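Local coordinates for protein putative methyltransferase (Emericella variicolor, PDB 7DMB) that probably transfers methyl groups as a trans-acting partner of a polyketide synthase in calbistrin biosynthesis, and binds S-adenosyl-L-homocysteine, at residues Q59-I71 / Y106-L118. Residues are numbered along the deposited sequence; the frame is centred on the assembly and turned at random.
Sequences QEMIARMWVLCAI and YPQVPDSGDLVAL
Leu-115 fits as a knob into a hole formed by Arg-64, Val-67, Leu-68 and Ile-71, a worked example of how a short helix is seated on a long one. This single knob-into-hole contact lies in the helical region beside the methyltransferase sheet, away from the bound S-adenosyl-L-homocysteine. The local axes of 59-71 and 112-117 cross at -37°, 10.0 Å apart.

Followed outward, Leu-115 first sets CB against Ile-71 CD1, at 3.8 Å, and more loosely against Leu-68 CD2. CG lies anti to the carbonyl carbon (chi1 -57°), and from there the two methyls part. CD1 drops onto Leu-68 CG and Val-67 CG1, while CD2 covers one face of the Arg-64 guanidinium. The arginine reaches this position because its chain is extended from CG to NE; at the edge of the guanidinium, NH1 makes a salt bridge to Asp-111 OD2, 3.3 Å away, whose hydrogen bond is weak, and a water links the same NH1 to Asp-111 OD1.

Before the helix, two beta turns sharing Val-109, type II from Tyr-106 and type I to Ser-112, fold the loop beside 59-71. Val-109 CG2 packs on Ala-63 CB at 3.5 Å, and Tyr-106 points its hydroxyl at the edge of the Trp-66 ring, with Glu-97 as its hydrogen-bond partner. Between them, Gln-108 bonds through both ends of its amide: a water joins its OE1 to Gln-59 O. The Gln-59 amide, anchored through NE2 to Ser-55 and Phe-372, stands almost perpendicular to that of Gln-108, and NE2 of Gln-108 donates to OE1 of Gln-59 at 2.9 Å from 52° above the carbonyl plane.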
loop_
_atom_site.group_PDB
_atom_site.type_symbol
_atom_site.label_atom_id
_atom_site.label_comp_id
_atom_site.label_asym_id
_atom_site.label_seq_id
_atom_site.Cartn_x
_atom_site.Cartn_y
_atom_site.Cartn_z
ATOM N N GLN A 59 -14.698 -4.376 -4.239
ATOM C CA GLN A 59 -13.605 -5.289 -4.585
ATOM C C GLN A 59 -13.952 -6.158 -5.787
ATOM O O GLN A 59 -13.077 -6.483 -6.600
ATOM C CB GLN A 59 -13.262 -6.194 -3.399
ATOM C CG GLN A 59 -12.473 -5.539 -2.267
ATOM C CD GLN A 59 -11.922 -6.571 -1.300
ATOM O OE1 GLN A 59 -11.357 -7.567 -1.716
ATOM N NE2 GLN A 59 -12.079 -6.329 -0.007
ATOM N N GLU A 60 -15.203 -6.600 -5.880
ATOM C CA GLU A 60 -15.648 -7.367 -7.043
ATOM C C GLU A 60 -15.860 -6.479 -8.257
ATOM O O GLU A 60 -15.679 -6.935 -9.391
ATOM C CB GLU A 60 -16.932 -8.126 -6.720
ATOM C CG GLU A 60 -16.715 -9.261 -5.739
ATOM C CD GLU A 60 -17.953 -9.603 -4.948
ATOM O OE1 GLU A 60 -19.054 -9.166 -5.344
ATOM O OE2 GLU A 60 -17.818 -10.309 -3.925
ATOM N N MET A 61 -16.246 -5.217 -8.044
ATOM C CA MET A 61 -16.266 -4.267 -9.151
ATOM C C MET A 61 -14.861 -4.064 -9.705
ATOM O O MET A 61 -14.663 -4.037 -10.927
ATOM C CB MET A 61 -16.858 -2.941 -8.684
ATOM C CG MET A 61 -17.240 -1.998 -9.802
ATOM S SD MET A 61 -17.348 -0.294 -9.234
ATOM C CE MET A 61 -18.678 -0.453 -8.047
ATOM N N ILE A 62 -13.874 -3.928 -8.806
ATOM C CA ILE A 62 -12.476 -3.761 -9.202
ATOM C C ILE A 62 -11.990 -4.993 -9.951
ATOM O O ILE A 62 -11.409 -4.901 -11.038
ATOM C CB ILE A 62 -11.604 -3.485 -7.961
ATOM C CG1 ILE A 62 -11.798 -2.053 -7.471
ATOM C CG2 ILE A 62 -10.121 -3.765 -8.242
ATOM C CD1 ILE A 62 -11.190 -1.809 -6.130
ATOM N N ALA A 63 -12.200 -6.168 -9.362
ATOM C CA ALA A 63 -11.719 -7.388 -9.984
ATOM C C ALA A 63 -12.308 -7.536 -11.376
ATOM O O ALA A 63 -11.590 -7.819 -12.344
ATOM C CB ALA A 63 -12.072 -8.587 -9.104
ATOM N N ARG A 64 -13.625 -7.320 -11.486
ATOM C CA ARG A 64 -14.315 -7.370 -12.767
ATOM C C ARG A 64 -13.647 -6.467 -13.792
ATOM O O ARG A 64 -13.463 -6.859 -14.954
ATOM C CB ARG A 64 -15.778 -6.961 -12.579
ATOM C CG ARG A 64 -16.573 -6.885 -13.872
ATOM C CD ARG A 64 -17.980 -6.352 -13.622
ATOM N NE ARG A 64 -18.765 -6.281 -14.848
ATOM C CZ ARG A 64 -19.393 -7.317 -15.397
ATOM N NH1 ARG A 64 -19.331 -8.518 -14.836
ATOM N NH2 ARG A 64 -20.086 -7.151 -16.516
ATOM N N MET A 65 -13.248 -5.267 -13.365
ATOM C CA MET A 65 -12.699 -4.293 -14.297
ATOM C C MET A 65 -11.309 -4.691 -14.765
ATOM O O MET A 65 -11.022 -4.655 -15.969
ATOM C CB MET A 65 -12.640 -2.910 -13.667
ATOM C CG MET A 65 -12.029 -1.900 -14.616
ATOM S SD MET A 65 -13.201 -1.479 -15.928
ATOM C CE MET A 65 -12.246 -0.377 -16.956
ATOM N N TRP A 66 -10.409 -5.027 -13.825
ATOM C CA TRP A 66 -9.058 -5.351 -14.267
ATOM C C TRP A 66 -9.039 -6.668 -15.023
ATOM O O TRP A 66 -8.191 -6.848 -15.896
ATOM C CB TRP A 66 -8.051 -5.332 -13.102
ATOM C CG TRP A 66 -7.918 -6.591 -12.261
ATOM C CD1 TRP A 66 -8.391 -6.773 -10.983
ATOM C CD2 TRP A 66 -7.234 -7.806 -12.608
ATOM N NE1 TRP A 66 -8.061 -8.025 -10.529
ATOM C CE2 TRP A 66 -7.354 -8.683 -11.506
ATOM C CE3 TRP A 66 -6.541 -8.246 -13.744
ATOM C CZ2 TRP A 66 -6.811 -9.970 -11.510
ATOM C CZ3 TRP A 66 -6.003 -9.540 -13.743
ATOM C CH2 TRP A 66 -6.143 -10.378 -12.635
ATOM N N VAL A 67 -9.981 -7.575 -14.748
ATOM C CA VAL A 67 -10.077 -8.790 -15.560
ATOM C C VAL A 67 -10.491 -8.445 -16.992
ATOM O O VAL A 67 -9.966 -9.006 -17.962
ATOM C CB VAL A 67 -11.052 -9.803 -14.923
ATOM C CG1 VAL A 67 -11.435 -10.899 -15.942
ATOM C CG2 VAL A 67 -10.447 -10.429 -13.659
ATOM N N LEU A 68 -11.448 -7.530 -17.145
ATOM C CA LEU A 68 -11.860 -7.098 -18.479
ATOM C C LEU A 68 -10.701 -6.458 -19.243
ATOM O O LEU A 68 -10.443 -6.807 -20.404
ATOM C CB LEU A 68 -13.037 -6.128 -18.369
ATOM C CG LEU A 68 -14.424 -6.710 -18.097
ATOM C CD1 LEU A 68 -15.346 -5.616 -17.500
ATOM C CD2 LEU A 68 -15.026 -7.265 -19.389
ATOM N N CYS A 69 -10.009 -5.493 -18.622
ATOM C CA CYS A 69 -8.824 -4.918 -19.263
ATOM C C CYS A 69 -7.781 -5.982 -19.597
ATOM O O CYS A 69 -7.150 -5.913 -20.659
ATOM C CB CYS A 69 -8.170 -3.840 -18.383
ATOM S SG CYS A 69 -9.307 -2.597 -17.643
ATOM N N ALA A 70 -7.540 -6.929 -18.676
ATOM C CA ALA A 70 -6.508 -7.934 -18.903
ATOM C C ALA A 70 -6.852 -8.805 -20.107
ATOM O O ALA A 70 -5.979 -9.115 -20.921
ATOM C CB ALA A 70 -6.306 -8.794 -17.654
ATOM N N ILE A 71 -8.123 -9.195 -20.238
ATOM C CA ILE A 71 -8.586 -9.915 -21.428
ATOM C C ILE A 71 -8.354 -9.076 -22.677
ATOM O O ILE A 71 -7.840 -9.558 -23.693
ATOM C CB ILE A 71 -10.075 -10.280 -21.286
ATOM C CG1 ILE A 71 -10.302 -11.257 -20.122
ATOM C CG2 ILE A 71 -10.621 -10.838 -22.621
ATOM C CD1 ILE A 71 -11.783 -11.351 -19.671
ATOM N N TYR A 106 -13.064 -18.149 -10.743
ATOM C CA TYR A 106 -12.007 -17.153 -10.620
ATOM C C TYR A 106 -12.304 -16.264 -9.416
ATOM O O TYR A 106 -13.458 -15.847 -9.231
ATOM C CB TYR A 106 -11.856 -16.302 -11.877
ATOM C CG TYR A 106 -10.572 -15.521 -11.820
ATOM C CD1 TYR A 106 -9.358 -16.137 -12.118
ATOM C CD2 TYR A 106 -10.554 -14.181 -11.410
ATOM C CE1 TYR A 106 -8.159 -15.444 -12.040
ATOM C CE2 TYR A 106 -9.350 -13.474 -11.332
ATOM C CZ TYR A 106 -8.159 -14.116 -11.644
ATOM O OH TYR A 106 -6.965 -13.444 -11.570
ATOM N N PRO A 107 -11.319 -15.986 -8.560
ATOM C CA PRO A 107 -11.612 -15.284 -7.304
ATOM C C PRO A 107 -12.262 -13.935 -7.555
ATOM O O PRO A 107 -11.750 -13.114 -8.321
ATOM C CB PRO A 107 -10.233 -15.141 -6.652
ATOM C CG PRO A 107 -9.479 -16.288 -7.150
ATOM C CD PRO A 107 -9.937 -16.498 -8.577
ATOM N N GLN A 108 -13.426 -13.741 -6.930
ATOM C CA GLN A 108 -14.185 -12.496 -6.975
ATOM C C GLN A 108 -14.726 -12.190 -8.369
ATOM O O GLN A 108 -15.353 -11.144 -8.560
ATOM C CB GLN A 108 -13.341 -11.312 -6.449
ATOM C CG GLN A 108 -13.408 -11.148 -4.916
ATOM C CD GLN A 108 -12.465 -10.086 -4.359
ATOM O OE1 GLN A 108 -11.344 -9.922 -4.838
ATOM N NE2 GLN A 108 -12.921 -9.362 -3.334
ATOM N N VAL A 109 -14.497 -13.064 -9.351
ATOM C CA VAL A 109 -15.120 -12.889 -10.666
ATOM C C VAL A 109 -15.655 -14.228 -11.166
ATOM O O VAL A 109 -15.111 -14.776 -12.137
ATOM C CB VAL A 109 -14.144 -12.301 -11.698
ATOM C CG1 VAL A 109 -14.914 -11.657 -12.829
ATOM C CG2 VAL A 109 -13.170 -11.322 -11.059
ATOM N N PRO A 110 -16.706 -14.781 -10.548
ATOM C CA PRO A 110 -17.171 -16.127 -10.932
ATOM C C PRO A 110 -17.699 -16.207 -12.350
ATOM O O PRO A 110 -17.787 -17.309 -12.902
ATOM C CB PRO A 110 -18.280 -16.418 -9.910
ATOM C CG PRO A 110 -18.754 -15.043 -9.483
ATOM C CD PRO A 110 -17.491 -14.229 -9.429
ATOM N N ASP A 111 -18.042 -15.075 -12.960
ATOM C CA ASP A 111 -18.459 -15.020 -14.352
ATOM C C ASP A 111 -17.334 -14.573 -15.279
ATOM O O ASP A 111 -17.611 -14.042 -16.365
ATOM C CB ASP A 111 -19.668 -14.096 -14.500
ATOM C CG ASP A 111 -19.357 -12.652 -14.102
ATOM O OD1 ASP A 111 -18.413 -12.418 -13.298
ATOM O OD2 ASP A 111 -20.064 -11.751 -14.597
ATOM N N SER A 112 -16.070 -14.781 -14.873
ATOM C CA SER A 112 -14.933 -14.416 -15.728
ATOM C C SER A 112 -15.043 -15.049 -17.114
ATOM O O SER A 112 -14.690 -14.417 -18.116
ATOM C CB SER A 112 -13.602 -14.803 -15.070
ATOM O OG SER A 112 -13.415 -16.213 -14.989
ATOM N N GLY A 113 -15.546 -16.287 -17.191
ATOM C CA GLY A 113 -15.762 -16.917 -18.490
ATOM C C GLY A 113 -16.690 -16.120 -19.395
ATOM O O GLY A 113 -16.411 -15.948 -20.583
ATOM N N ASP A 114 -17.792 -15.596 -18.844
ATOM C CA ASP A 114 -18.665 -14.734 -19.648
ATOM C C ASP A 114 -17.944 -13.482 -20.144
ATOM O O ASP A 114 -18.287 -12.960 -21.211
ATOM C CB ASP A 114 -19.909 -14.325 -18.863
ATOM C CG ASP A 114 -20.715 -15.511 -18.395
ATOM O OD1 ASP A 114 -20.698 -16.553 -19.084
ATOM O OD2 ASP A 114 -21.383 -15.394 -17.345
ATOM N N LEU A 115 -16.953 -12.976 -19.394
ATOM C CA LEU A 115 -16.240 -11.791 -19.867
ATOM C C LEU A 115 -15.346 -12.136 -21.052
ATOM O O LEU A 115 -15.199 -11.331 -21.985
ATOM C CB LEU A 115 -15.424 -11.159 -18.730
ATOM C CG LEU A 115 -16.243 -10.773 -17.486
ATOM C CD1 LEU A 115 -15.427 -9.962 -16.467
ATOM C CD2 LEU A 115 -17.518 -10.034 -17.901
ATOM N N VAL A 116 -14.733 -13.324 -21.027
ATOM C CA VAL A 116 -13.949 -13.794 -22.168
ATOM C C VAL A 116 -14.862 -14.001 -23.369
ATOM O O VAL A 116 -14.468 -13.747 -24.516
ATOM C CB VAL A 116 -13.181 -15.085 -21.800
ATOM C CG1 VAL A 116 -12.563 -15.714 -23.034
ATOM C CG2 VAL A 116 -12.107 -14.807 -20.734
ATOM N N ALA A 117 -16.114 -14.407 -23.119
ATOM C CA ALA A 117 -17.053 -14.701 -24.193
ATOM C C ALA A 117 -17.622 -13.445 -24.856
ATOM O O ALA A 117 -18.200 -13.550 -25.938
ATOM C CB ALA A 117 -18.186 -15.576 -23.657
ATOM N N LEU A 118 -17.510 -12.270 -24.233
ATOM C CA LEU A 118 -17.927 -11.046 -24.912
ATOM C C LEU A 118 -17.044 -10.801 -26.137
ATOM O O LEU A 118 -15.880 -11.205 -26.175
ATOM C CB LEU A 118 -17.837 -9.838 -23.965
ATOM C CG LEU A 118 -18.664 -9.770 -22.675
ATOM C CD1 LEU A 118 -18.222 -8.592 -21.762
ATOM C CD2 LEU A 118 -20.132 -9.646 -22.993
HETATM O O HOH W 1 -10.512 -7.103 -5.458
HETATM O O HOH W 2 -16.575 -9.556 -10.030
HETATM O O HOH W 3 -18.016 -9.819 -12.524
#